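Local coordinates for protein Cyp101j2 (Sphingobium yanoikuyae, PDB 5KYO) that probably acts as a haem-dependent cytochrome P450 monooxygenase, using bound protoporphyrin IX iron to hydroxylate the monoterpene ether 1,8-cineole, at residues R293-I296 / S301-D304; F283-L286 / A291-R294. One frame throughout, in Å; residues are numbered along the deposited sequence. Where two conformers were deposited one is given.

Contact 1: R293-I296 / S301-D304; sequences RRAI and SLID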
loop_
_atom_site.group_PDB
_atom_site.type_symbol
_atom_site.label_atom_id
_atom_site.label_comp_id
_atom_site.label_asym_id
_atom_site.label_seq_id
_atom_site.Cartn_x
_atom_site.Cartn_y
_atom_site.Cartn_z
ATOM N N ARG A 293 8.544 -1.114 22.587
ATOM C CA ARG A 293 7.225 -1.393 23.151
ATOM C C ARG A 293 7.062 -0.851 24.580
ATOM O O ARG A 293 6.076 -0.193 24.895
ATOM C CB ARG A 293 6.956 -2.904 23.115
ATOM C CG ARG A 293 5.589 -3.337 23.611
ATOM C CD ARG A 293 5.412 -4.848 23.552
ATOM N NE ARG A 293 6.228 -5.580 24.546
ATOM C CZ ARG A 293 7.240 -6.385 24.252
ATOM N NH1 ARG A 293 7.639 -6.552 22.997
ATOM N NH2 ARG A 293 7.891 -7.009 25.228
ATOM N N ARG A 294 8.024 -1.139 25.456
ATOM C CA ARG A 294 7.922 -0.665 26.830
ATOM C C ARG A 294 8.010 0.869 26.936
ATOM O O ARG A 294 7.361 1.474 27.796
ATOM C CB ARG A 294 9.000 -1.337 27.694
ATOM C CG ARG A 294 9.049 -2.875 27.557
ATOM C CD ARG A 294 8.674 -3.632 28.806
ATOM N NE ARG A 294 8.573 -5.080 28.587
ATOM C CZ ARG A 294 9.593 -5.930 28.695
ATOM N NH1 ARG A 294 10.801 -5.490 29.023
ATOM N NH2 ARG A 294 9.399 -7.220 28.476
ATOM N N ALA A 295 8.780 1.517 26.065
ATOM C CA ALA A 295 8.840 2.982 26.095
ATOM C C ALA A 295 7.491 3.597 25.729
ATOM O O ALA A 295 6.987 4.540 26.394
ATOM C CB ALA A 295 9.935 3.490 25.158
ATOM N N ILE A 296 6.880 3.045 24.681
ATOM C CA ILE A 296 5.605 3.593 24.215
ATOM C C ILE A 296 4.513 3.339 25.245
ATOM O O ILE A 296 3.633 4.181 25.446
ATOM C CB ILE A 296 5.188 3.002 22.845
ATOM C CG1 ILE A 296 6.046 3.583 21.713
ATOM C CG2 ILE A 296 3.743 3.287 22.550
ATOM C CD1 ILE A 296 5.756 2.929 20.352
ATOM N N SER A 301 3.092 9.592 24.582
ATOM C CA SER A 301 3.381 10.791 23.797
ATOM C C SER A 301 4.420 10.477 22.716
ATOM O O SER A 301 4.641 11.278 21.805
ATOM C CB SER A 301 3.880 11.939 24.678
ATOM O OG SER A 301 5.156 11.649 25.209
ATOM N N LEU A 302 5.049 9.312 22.826
ATOM C CA LEU A 302 6.037 8.881 21.842
ATOM C C LEU A 302 5.387 8.383 20.552
ATOM O O LEU A 302 6.079 8.064 19.591
ATOM C CB LEU A 302 6.921 7.776 22.420
ATOM C CG LEU A 302 7.670 8.100 23.710
ATOM C CD1 LEU A 302 8.429 6.876 24.162
ATOM C CD2 LEU A 302 8.623 9.247 23.460
ATOM N N ILE A 303 4.061 8.295 20.532
ATOM C CA ILE A 303 3.412 7.585 19.435
ATOM C C ILE A 303 3.506 8.350 18.107
ATOM O O ILE A 303 3.732 7.750 17.051
ATOM C CB ILE A 303 1.942 7.270 19.789
ATOM C CG1 ILE A 303 1.909 6.091 20.772
ATOM C CG2 ILE A 303 1.172 6.913 18.558
ATOM C CD1 ILE A 303 0.510 5.631 21.163
ATOM N N ASP A 304 3.368 9.671 18.178
ATOM C CA ASP A 304 3.422 10.524 16.996
ATOM C C ASP A 304 4.724 10.368 16.195
ATOM O O ASP A 304 4.697 10.349 14.959
ATOM C CB ASP A 304 3.228 11.992 17.396
ATOM C CG ASP A 304 1.789 12.308 17.796
ATOM O OD1 ASP A 304 0.876 11.534 17.431
ATOM O OD2 ASP A 304 1.566 13.346 18.450
#
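The short helix-to-helix turn that in the cytochrome P450 fold links the J helix (290-298) to the K helix (303-313) brings together four aliphatic side chains: Ala295 and Ile296 of helix 290-298, and Leu302 and Ile303 where the chain enters the K helix. The backbones come nearest at Ile296 and Leu302, whose CA atoms are 5.8 Å apart. No hydrogen bond passes between the segments; the side-chain pairs are all aliphatic, with one methyl also touching a backbone oxygen.

Leu302 reaches across with one branch. Its CG stands anti to its own carbonyl carbon (chi1 -57°) and the chain then runs extended to CD1, which is thereby laid against Ala295. This methyl meets the Ala295 CB at 3.8 Å and also touches the main chain, with CD1 3.5 Å from Ala295 O. Nearer the root of the same side chain, Leu302 CB lies more loosely, 4.3 Å from Ile296 CG1.

The second pair is deeper. Ile296 turns its CG2 methyl, the branch anti to its backbone N, onto Ile303, where CG2 and Ile303 CG1 are 3.8 Å apart. The two isoleucine side chains cross at about a right angle, so they meet over a short length of each chain.

Leu302 and Ala295 are partly exposed, whereas both isoleucines are buried and continue inward to helix 382-399: Ile296 rests on Phe397, and Ile303 on Leu393 and Arg394. The turn thus packs with its buried pair against this helix, the L helix of the P450 fold.

Contact 2: F283-L286 / A291-R294; sequences FSHL and ALRR
Two consecutive helices, 273-288 and 290-298, meet across the tight bend between them, and their backbones approach most closely at Leu286 and Arg293, with CA atoms 5.4 Å apart. Segment 283-286 belongs to the C-terminal part of the first helix, which corresponds to the end of the long central helix of the P450 fold; segment 291-294 lies in the J helix that follows.

The polar link runs from Arg293 to the main chain. Arg293 NH1 donates to Leu286 O at 2.9 Å, with an N-H...O angle of 150°. The oxygen receives it in the carbonyl plane, and lies at the edge of the guanidinium, near the plane of that group. The arginine side chain leaves its backbone extended: CB and CD pass alongside Leu286 O (Arg293 CB at 3.5 Å), and the bend at chi3 (70°) then turns the guanidinium back so that NH1 reaches the same oxygen.

Beside this bond, Leu292 CD2 meets two residues of the earlier helix. It touches Leu286 CD2 at 3.8 Å, and it comes to the edge of the imidazole, 3.7 Å from His285 CD2, near the ring plane. His285 and Leu292 cross at about a right angle. Phe310 of helix 303-313 touches both leucines and the histidine.

A leucine in place of Arg293 would probably leave Leu286 O without this donor and Glu402 without one of its arginine partners. NH1 grips the carbonyl of buried Leu286 near the end of helix 273-288, while NH2 forms a salt bridge to Glu402, which would partly offset the charge of this buried arginine.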
loop_
_atom_site.group_PDB
_atom_site.type_symbol
_atom_site.label_atom_id
_atom_site.label_comp_id
_atom_site.label_asym_id
_atom_site.label_seq_id
_atom_site.Cartn_x
_atom_site.Cartn_y
_atom_site.Cartn_z
ATOM N N PHE A 283 3.040 -4.044 14.259
ATOM C CA PHE A 283 2.831 -4.811 15.488
ATOM C C PHE A 283 3.721 -6.050 15.652
ATOM O O PHE A 283 4.036 -6.414 16.791
ATOM C CB PHE A 283 1.349 -5.178 15.637
ATOM C CG PHE A 283 0.550 -4.066 16.253
ATOM C CD1 PHE A 283 0.049 -3.048 15.455
ATOM C CD2 PHE A 283 0.385 -3.989 17.629
ATOM C CE1 PHE A 283 -0.662 -1.989 16.008
ATOM C CE2 PHE A 283 -0.323 -2.932 18.201
ATOM C CZ PHE A 283 -0.848 -1.932 17.387
ATOM N N SER A 284 4.152 -6.692 14.568
ATOM C CA SER A 284 5.141 -7.771 14.743
ATOM C C SER A 284 6.454 -7.181 15.221
ATOM O O SER A 284 7.175 -7.809 16.005
ATOM C CB SER A 284 5.361 -8.607 13.456
ATOM O OG SER A 284 5.826 -7.839 12.354
ATOM N N HIS A 285 6.775 -5.978 14.758
ATOM C CA HIS A 285 7.985 -5.321 15.224
ATOM C C HIS A 285 7.932 -4.973 16.715
ATOM O O HIS A 285 8.870 -5.253 17.484
ATOM C CB HIS A 285 8.270 -4.052 14.434
ATOM C CG HIS A 285 9.543 -3.392 14.856
ATOM N ND1 HIS A 285 10.784 -3.928 14.572
ATOM C CD2 HIS A 285 9.771 -2.279 15.592
ATOM C CE1 HIS A 285 11.722 -3.161 15.105
ATOM N NE2 HIS A 285 11.136 -2.155 15.728
ATOM N N LEU A 286 6.836 -4.341 17.114
ATOM C CA LEU A 286 6.611 -4.002 18.500
ATOM C C LEU A 286 6.713 -5.248 19.349
ATOM O O LEU A 286 7.219 -5.210 20.483
ATOM C CB LEU A 286 5.234 -3.344 18.675
ATOM C CG LEU A 286 5.070 -1.914 18.154
ATOM C CD1 LEU A 286 3.603 -1.493 18.070
ATOM C CD2 LEU A 286 5.888 -0.949 19.046
ATOM N N ALA A 291 12.352 -2.996 23.884
ATOM C CA ALA A 291 12.775 -1.645 24.266
ATOM C C ALA A 291 11.785 -0.593 23.782
ATOM O O ALA A 291 11.380 0.288 24.539
ATOM C CB ALA A 291 14.159 -1.349 23.719
ATOM N N LEU A 292 11.396 -0.695 22.516
ATOM C CA LEU A 292 10.441 0.245 21.929
ATOM C C LEU A 292 9.031 0.116 22.515
ATOM O O LEU A 292 8.387 1.111 22.880
ATOM C CB LEU A 292 10.391 0.037 20.410
ATOM C CG LEU A 292 9.322 0.807 19.633
ATOM C CD1 LEU A 292 9.571 2.303 19.720
ATOM C CD2 LEU A 292 9.359 0.334 18.200
ATOM N N ARG A 293 8.544 -1.114 22.587
ATOM C CA ARG A 293 7.225 -1.393 23.151
ATOM C C ARG A 293 7.062 -0.851 24.580
ATOM O O ARG A 293 6.076 -0.193 24.895
ATOM C CB ARG A 293 6.956 -2.904 23.115
ATOM C CG ARG A 293 5.589 -3.337 23.611
ATOM C CD ARG A 293 5.412 -4.848 23.552
ATOM N NE ARG A 293 6.228 -5.580 24.546
ATOM C CZ ARG A 293 7.240 -6.385 24.252
ATOM N NH1 ARG A 293 7.639 -6.552 22.997
ATOM N NH2 ARG A 293 7.891 -7.009 25.228
ATOM N N ARG A 294 8.024 -1.139 25.456
ATOM C CA ARG A 294 7.922 -0.665 26.830
ATOM C C ARG A 294 8.010 0.869 26.936
ATOM O O ARG A 294 7.361 1.474 27.796
ATOM C CB ARG A 294 9.000 -1.337 27.694
ATOM C CG ARG A 294 9.049 -2.875 27.557
ATOM C CD ARG A 294 8.674 -3.632 28.806
ATOM N NE ARG A 294 8.573 -5.080 28.587
ATOM C CZ ARG A 294 9.593 -5.930 28.695
ATOM N NH1 ARG A 294 10.801 -5.490 29.023
ATOM N NH2 ARG A 294 9.399 -7.220 28.476
#

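Contacts 1 and 2 are successive bends along the chain that share helix 290-298: contact 2 joins it to the helix before, contact 1 to the helix after. Their centres are 9 Å apart, and they touch where Ile296 CD1 packs at 4.1 Å from Leu286 CD2. Contact 2 is the more buried and combines aliphatic packing with an arginine-to-carbonyl bond; contact 1 is partly open at its outer pair and apolar in its side chains. Both rest on helix 382-399. The charged groups sit on the shared helix, where Glu402, just beyond helix 382-399, pairs with Arg293 and Arg294; contact 1 uses none of them in its own packing.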